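PDB 5EPD: glycerol trinitrate reductase from Agrobacterium tumefaciens, which probably uses FMN to reduce substrates such as glycerol trinitrate, as an Old Yellow Enzyme family flavin oxidoreductase. Local coordinates for residues I94-T107 with R179-D191. Residues are numbered along the deposited sequence; the frame is centred on the assembly and turned at random.
Sequences IYTQAQIDGWKKVT and RKAAANSIEAGFD
Helices 97-112 and 171-187 are neighbours in the outer shell of this Old Yellow Enzyme TIM barrel, and they meet together with their flanking loops: Ile-94, Ile-100 and Thr-107 of segment 94-107 touch Asn-184, Ala-188 and Phe-190 of segment 179-191. The axes of 97-107 and 179-187 pass 9.4 Å apart, their N-to-C directions 43° from each other. At the start of helix 97-112, where Thr-96 and Gln-99 form a capping box, Asn-184 ND2 donates a hydrogen bond to Ile-94 O at 2.9 Å, nearly straight and within its own amide plane. The Ile-94 and Asn-184 side chains slide past each other; with CG1 anti to the backbone N (chi1 -175°), Ile-94 CD1 rests beside Asn-184 CB while CG2 meets Ala-181 CB. Gln-97 NE2 donates to Glu-187 OE1 at 3.1 Å, from above the carboxylate plane, and also to Asp-101 OD1, while Ile-100 CD1 lies across Glu-187 OE2 and Asn-184 CG. Near the end of helix 171-187, Ala-188 CB fits against Trp-103 CB at 3.7 Å, and Lys-104 CA directs a CA-H...O contact to Ala-188 O. Gly-189, with positive phi, ends the helix in a Schellman motif that brings it against Thr-107, where a CB would clash with OG1. Thr-107 CG2 stands over the centre of the Phe-190 ring, 3.6 Å from its centroid, while that ring's edge, through CZ, approaches the Trp-103 six-membered ring in an offset edge-to-face pair, planes at 61°. Leu-119 of strand 117-122 touches Ile-94 and Phe-190, placing this apolar layer against the barrel wall. The chemistry is thus graded, from packing beside the strands to polar bonds on the solvent-exposed side, where Lys-104, weakly salt-bridged to Asp-101, may ease the neighbouring charges of Asp-101 and Glu-187 without bridging to Glu-187.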
loop_
_atom_site.group_PDB
_atom_site.type_symbol
_atom_site.label_atom_id
_atom_site.label_comp_id
_atom_site.label_asym_id
_atom_site.label_seq_id
_atom_site.Cartn_x
_atom_site.Cartn_y
_atom_site.Cartn_z
ATOM N N ILE A 94 -12.079 -3.775 4.400
ATOM C CA ILE A 94 -12.883 -3.296 3.288
ATOM C C ILE A 94 -13.774 -4.442 2.820
ATOM O O ILE A 94 -14.056 -4.570 1.642
ATOM C CB ILE A 94 -11.990 -2.690 2.169
ATOM C CG1 ILE A 94 -12.815 -2.060 1.038
ATOM C CG2 ILE A 94 -11.039 -3.735 1.608
ATOM C CD1 ILE A 94 -13.859 -1.082 1.538
ATOM N N TYR A 95 -14.227 -5.274 3.754
ATOM C CA TYR A 95 -15.008 -6.454 3.388
ATOM C C TYR A 95 -16.423 -6.491 3.953
ATOM O O TYR A 95 -17.229 -7.264 3.447
ATOM C CB TYR A 95 -14.257 -7.749 3.746
ATOM C CG TYR A 95 -13.818 -7.909 5.217
ATOM C CD1 TYR A 95 -12.566 -7.487 5.637
ATOM C CD2 TYR A 95 -14.644 -8.523 6.153
ATOM C CE1 TYR A 95 -12.154 -7.643 6.946
ATOM C CE2 TYR A 95 -14.238 -8.688 7.465
ATOM C CZ TYR A 95 -12.986 -8.245 7.855
ATOM O OH TYR A 95 -12.569 -8.398 9.155
ATOM N N THR A 96 -16.718 -5.698 4.989
ATOM C CA THR A 96 -18.079 -5.606 5.542
ATOM C C THR A 96 -18.678 -4.224 5.257
ATOM O O THR A 96 -17.937 -3.248 5.107
ATOM C CB THR A 96 -18.114 -5.827 7.064
ATOM O OG1 THR A 96 -17.498 -4.714 7.722
ATOM C CG2 THR A 96 -17.429 -7.107 7.454
ATOM N N GLN A 97 -20.012 -4.147 5.191
ATOM C CA GLN A 97 -20.716 -2.865 5.000
ATOM C C GLN A 97 -20.355 -1.798 6.033
ATOM O O GLN A 97 -20.214 -0.626 5.659
ATOM C CB GLN A 97 -22.242 -3.043 5.022
ATOM C CG GLN A 97 -23.002 -1.849 4.449
ATOM C CD GLN A 97 -22.699 -1.596 2.959
ATOM O OE1 GLN A 97 -22.480 -2.528 2.191
ATOM N NE2 GLN A 97 -22.685 -0.327 2.554
ATOM N N ALA A 98 -20.241 -2.190 7.314
ATOM C CA ALA A 98 -19.780 -1.290 8.390
ATOM C C ALA A 98 -18.495 -0.557 7.993
ATOM O O ALA A 98 -18.412 0.664 8.099
ATOM C CB ALA A 98 -19.558 -2.057 9.691
ATOM N N GLN A 99 -17.511 -1.304 7.492
ATOM C CA GLN A 99 -16.247 -0.711 7.041
ATOM C C GLN A 99 -16.439 0.216 5.837
ATOM O O GLN A 99 -15.965 1.358 5.827
ATOM C CB GLN A 99 -15.248 -1.813 6.704
ATOM C CG GLN A 99 -14.838 -2.655 7.914
ATOM C CD GLN A 99 -14.414 -4.079 7.546
ATOM O OE1 GLN A 99 -14.376 -4.459 6.359
ATOM N NE2 GLN A 99 -14.126 -4.890 8.574
ATOM N N ILE A 100 -17.149 -0.263 4.827
ATOM C CA ILE A 100 -17.442 0.560 3.671
ATOM C C ILE A 100 -17.980 1.921 4.120
ATOM O O ILE A 100 -17.464 2.986 3.717
ATOM C CB ILE A 100 -18.463 -0.140 2.756
ATOM C CG1 ILE A 100 -17.839 -1.417 2.168
ATOM C CG2 ILE A 100 -18.912 0.795 1.636
ATOM C CD1 ILE A 100 -18.804 -2.276 1.371
ATOM N N ASP A 101 -19.003 1.876 4.984
ATOM C CA ASP A 101 -19.684 3.090 5.435
ATOM C C ASP A 101 -18.767 3.997 6.248
ATOM O O ASP A 101 -18.822 5.223 6.083
ATOM C CB ASP A 101 -20.984 2.760 6.174
ATOM C CG ASP A 101 -21.994 2.061 5.272
ATOM O OD1 ASP A 101 -21.775 1.971 4.035
ATOM O OD2 ASP A 101 -23.001 1.575 5.809
ATOM N N GLY A 102 -17.908 3.411 7.083
ATOM C CA GLY A 102 -16.815 4.170 7.702
ATOM C C GLY A 102 -15.891 4.876 6.685
ATOM O O GLY A 102 -15.489 6.043 6.879
ATOM N N TRP A 103 -15.556 4.172 5.603
ATOM C CA TRP A 103 -14.675 4.720 4.572
ATOM C C TRP A 103 -15.313 5.843 3.767
ATOM O O TRP A 103 -14.588 6.685 3.201
ATOM C CB TRP A 103 -14.222 3.633 3.586
ATOM C CG TRP A 103 -13.149 2.755 4.109
ATOM C CD1 TRP A 103 -13.238 1.420 4.385
ATOM C CD2 TRP A 103 -11.805 3.143 4.413
ATOM N NE1 TRP A 103 -12.028 0.952 4.843
ATOM C CE2 TRP A 103 -11.132 1.988 4.876
ATOM C CE3 TRP A 103 -11.101 4.354 4.335
ATOM C CZ2 TRP A 103 -9.791 2.007 5.266
ATOM C CZ3 TRP A 103 -9.765 4.371 4.728
ATOM C CH2 TRP A 103 -9.127 3.197 5.188
ATOM N N LYS A 104 -16.646 5.835 3.672
ATOM C CA LYS A 104 -17.354 6.865 2.889
ATOM C C LYS A 104 -17.134 8.237 3.484
ATOM O O LYS A 104 -16.928 9.207 2.763
ATOM C CB LYS A 104 -18.848 6.586 2.801
ATOM C CG LYS A 104 -19.237 5.579 1.742
ATOM C CD LYS A 104 -20.697 5.217 1.921
ATOM C CE LYS A 104 -21.229 4.396 0.767
ATOM N NZ LYS A 104 -22.480 3.704 1.180
ATOM N N LYS A 105 -17.169 8.304 4.806
ATOM C CA LYS A 105 -16.906 9.542 5.492
ATOM C C LYS A 105 -15.489 10.061 5.200
ATOM O O LYS A 105 -15.271 11.271 5.087
ATOM C CB LYS A 105 -17.081 9.336 6.980
ATOM C CG LYS A 105 -18.469 8.883 7.400
ATOM C CD LYS A 105 -18.673 9.261 8.864
ATOM C CE LYS A 105 -20.051 8.906 9.385
ATOM N NZ LYS A 105 -20.057 7.492 9.836
ATOM N N VAL A 106 -14.528 9.145 5.084
ATOM C CA VAL A 106 -13.121 9.500 4.838
ATOM C C VAL A 106 -12.929 9.965 3.399
ATOM O O VAL A 106 -12.314 10.996 3.173
ATOM C CB VAL A 106 -12.179 8.312 5.139
ATOM C CG1 VAL A 106 -10.722 8.669 4.850
ATOM C CG2 VAL A 106 -12.353 7.865 6.587
ATOM N N THR A 107 -13.458 9.219 2.429
ATOM C CA THR A 107 -13.424 9.650 1.020
ATOM C C THR A 107 -14.126 11.013 0.820
ATOM O O THR A 107 -13.647 11.870 0.085
ATOM C CB THR A 107 -14.020 8.571 0.069
ATOM O OG1 THR A 107 -15.352 8.233 0.482
ATOM C CG2 THR A 107 -13.138 7.300 0.086
ATOM N N ARG A 179 -11.051 -9.121 -5.698
ATOM C CA ARG A 179 -12.010 -8.632 -6.688
ATOM C C ARG A 179 -13.138 -7.893 -5.979
ATOM O O ARG A 179 -13.484 -6.773 -6.330
ATOM C CB ARG A 179 -12.596 -9.782 -7.522
ATOM C CG ARG A 179 -13.302 -9.300 -8.790
ATOM C CD ARG A 179 -14.290 -10.313 -9.370
ATOM N NE ARG A 179 -15.105 -10.948 -8.327
ATOM C CZ ARG A 179 -16.241 -10.461 -7.808
ATOM N NH1 ARG A 179 -16.769 -9.308 -8.222
ATOM N NH2 ARG A 179 -16.867 -11.148 -6.858
ATOM N N LYS A 180 -13.705 -8.540 -4.977
ATOM C CA LYS A 180 -14.820 -7.998 -4.232
ATOM C C LYS A 180 -14.335 -6.775 -3.436
ATOM O O LYS A 180 -15.030 -5.747 -3.371
ATOM C CB LYS A 180 -15.377 -9.106 -3.327
ATOM C CG LYS A 180 -16.703 -8.846 -2.647
ATOM C CD LYS A 180 -16.814 -9.750 -1.412
ATOM C CE LYS A 180 -16.077 -9.173 -0.187
ATOM N NZ LYS A 180 -15.372 -10.194 0.646
ATOM N N ALA A 181 -13.132 -6.853 -2.866
ATOM C CA ALA A 181 -12.615 -5.717 -2.090
ATOM C C ALA A 181 -12.424 -4.459 -2.954
ATOM O O ALA A 181 -12.633 -3.352 -2.477
ATOM C CB ALA A 181 -11.332 -6.076 -1.337
ATOM N N ALA A 182 -12.052 -4.627 -4.216
ATOM C CA ALA A 182 -11.969 -3.493 -5.135
ATOM C C ALA A 182 -13.335 -2.850 -5.370
ATOM O O ALA A 182 -13.443 -1.630 -5.347
ATOM C CB ALA A 182 -11.359 -3.912 -6.458
ATOM N N ALA A 183 -14.381 -3.649 -5.585
ATOM C CA ALA A 183 -15.723 -3.081 -5.821
ATOM C C ALA A 183 -16.307 -2.418 -4.583
ATOM O O ALA A 183 -17.110 -1.500 -4.705
ATOM C CB ALA A 183 -16.676 -4.143 -6.347
ATOM N N ASN A 184 -15.923 -2.909 -3.402
ATOM C CA ASN A 184 -16.252 -2.258 -2.125
ATOM C C ASN A 184 -15.537 -0.897 -1.964
ATOM O O ASN A 184 -16.054 0.014 -1.301
ATOM C CB ASN A 184 -15.882 -3.158 -0.929
ATOM C CG ASN A 184 -16.738 -4.416 -0.835
ATOM O OD1 ASN A 184 -17.774 -4.527 -1.485
ATOM N ND2 ASN A 184 -16.306 -5.367 -0.015
ATOM N N SER A 185 -14.346 -0.779 -2.550
ATOM C CA SER A 185 -13.582 0.452 -2.487
ATOM C C SER A 185 -14.242 1.513 -3.342
ATOM O O SER A 185 -14.252 2.678 -2.956
ATOM C CB SER A 185 -12.136 0.233 -2.938
ATOM O OG SER A 185 -11.485 -0.711 -2.104
ATOM N N ILE A 186 -14.801 1.109 -4.488
ATOM C CA ILE A 186 -15.588 2.015 -5.338
ATOM C C ILE A 186 -16.910 2.400 -4.690
ATOM O O ILE A 186 -17.290 3.557 -4.760
ATOM C CB ILE A 186 -15.893 1.427 -6.727
ATOM C CG1 ILE A 186 -14.591 1.077 -7.470
ATOM C CG2 ILE A 186 -16.719 2.410 -7.544
ATOM C CD1 ILE A 186 -13.526 2.161 -7.470
ATOM N N GLU A 187 -17.611 1.444 -4.077
ATOM C CA GLU A 187 -18.799 1.771 -3.291
ATOM C C GLU A 187 -18.453 2.851 -2.262
ATOM O O GLU A 187 -19.208 3.806 -2.090
ATOM C CB GLU A 187 -19.379 0.536 -2.588
ATOM C CG GLU A 187 -20.797 0.734 -2.037
ATOM C CD GLU A 187 -21.363 -0.496 -1.314
ATOM O OE1 GLU A 187 -22.317 -0.331 -0.502
ATOM O OE2 GLU A 187 -20.869 -1.627 -1.553
ATOM N N ALA A 188 -17.293 2.716 -1.612
ATOM C CA ALA A 188 -16.879 3.628 -0.533
ATOM C C ALA A 188 -16.389 5.035 -0.995
ATOM O O ALA A 188 -15.964 5.855 -0.167
ATOM C CB ALA A 188 -15.821 2.950 0.320
ATOM N N GLY A 189 -16.445 5.299 -2.303
ATOM C CA GLY A 189 -16.081 6.595 -2.866
ATOM C C GLY A 189 -14.602 6.771 -3.176
ATOM O O GLY A 189 -14.148 7.892 -3.374
ATOM N N PHE A 190 -13.830 5.684 -3.219
ATOM C CA PHE A 190 -12.405 5.816 -3.527
ATOM C C PHE A 190 -12.261 6.084 -5.004
ATOM O O PHE A 190 -13.094 5.670 -5.793
ATOM C CB PHE A 190 -11.611 4.568 -3.134
ATOM C CG PHE A 190 -11.289 4.490 -1.666
ATOM C CD1 PHE A 190 -10.140 5.079 -1.169
ATOM C CD2 PHE A 190 -12.125 3.817 -0.787
ATOM C CE1 PHE A 190 -9.832 4.998 0.172
ATOM C CE2 PHE A 190 -11.821 3.737 0.560
ATOM C CZ PHE A 190 -10.674 4.331 1.040
ATOM N N ASP A 191 -11.192 6.783 -5.353
ATOM C CA ASP A 191 -10.881 7.124 -6.742
ATOM C C ASP A 191 -10.162 5.979 -7.474
ATOM O O ASP A 191 -9.900 6.074 -8.665
ATOM C CB ASP A 191 -10.039 8.408 -6.763
ATOM C CG ASP A 191 -10.716 9.544 -6.014
ATOM O OD1 ASP A 191 -11.845 9.880 -6.407
ATOM O OD2 ASP A 191 -10.174 10.064 -5.001
#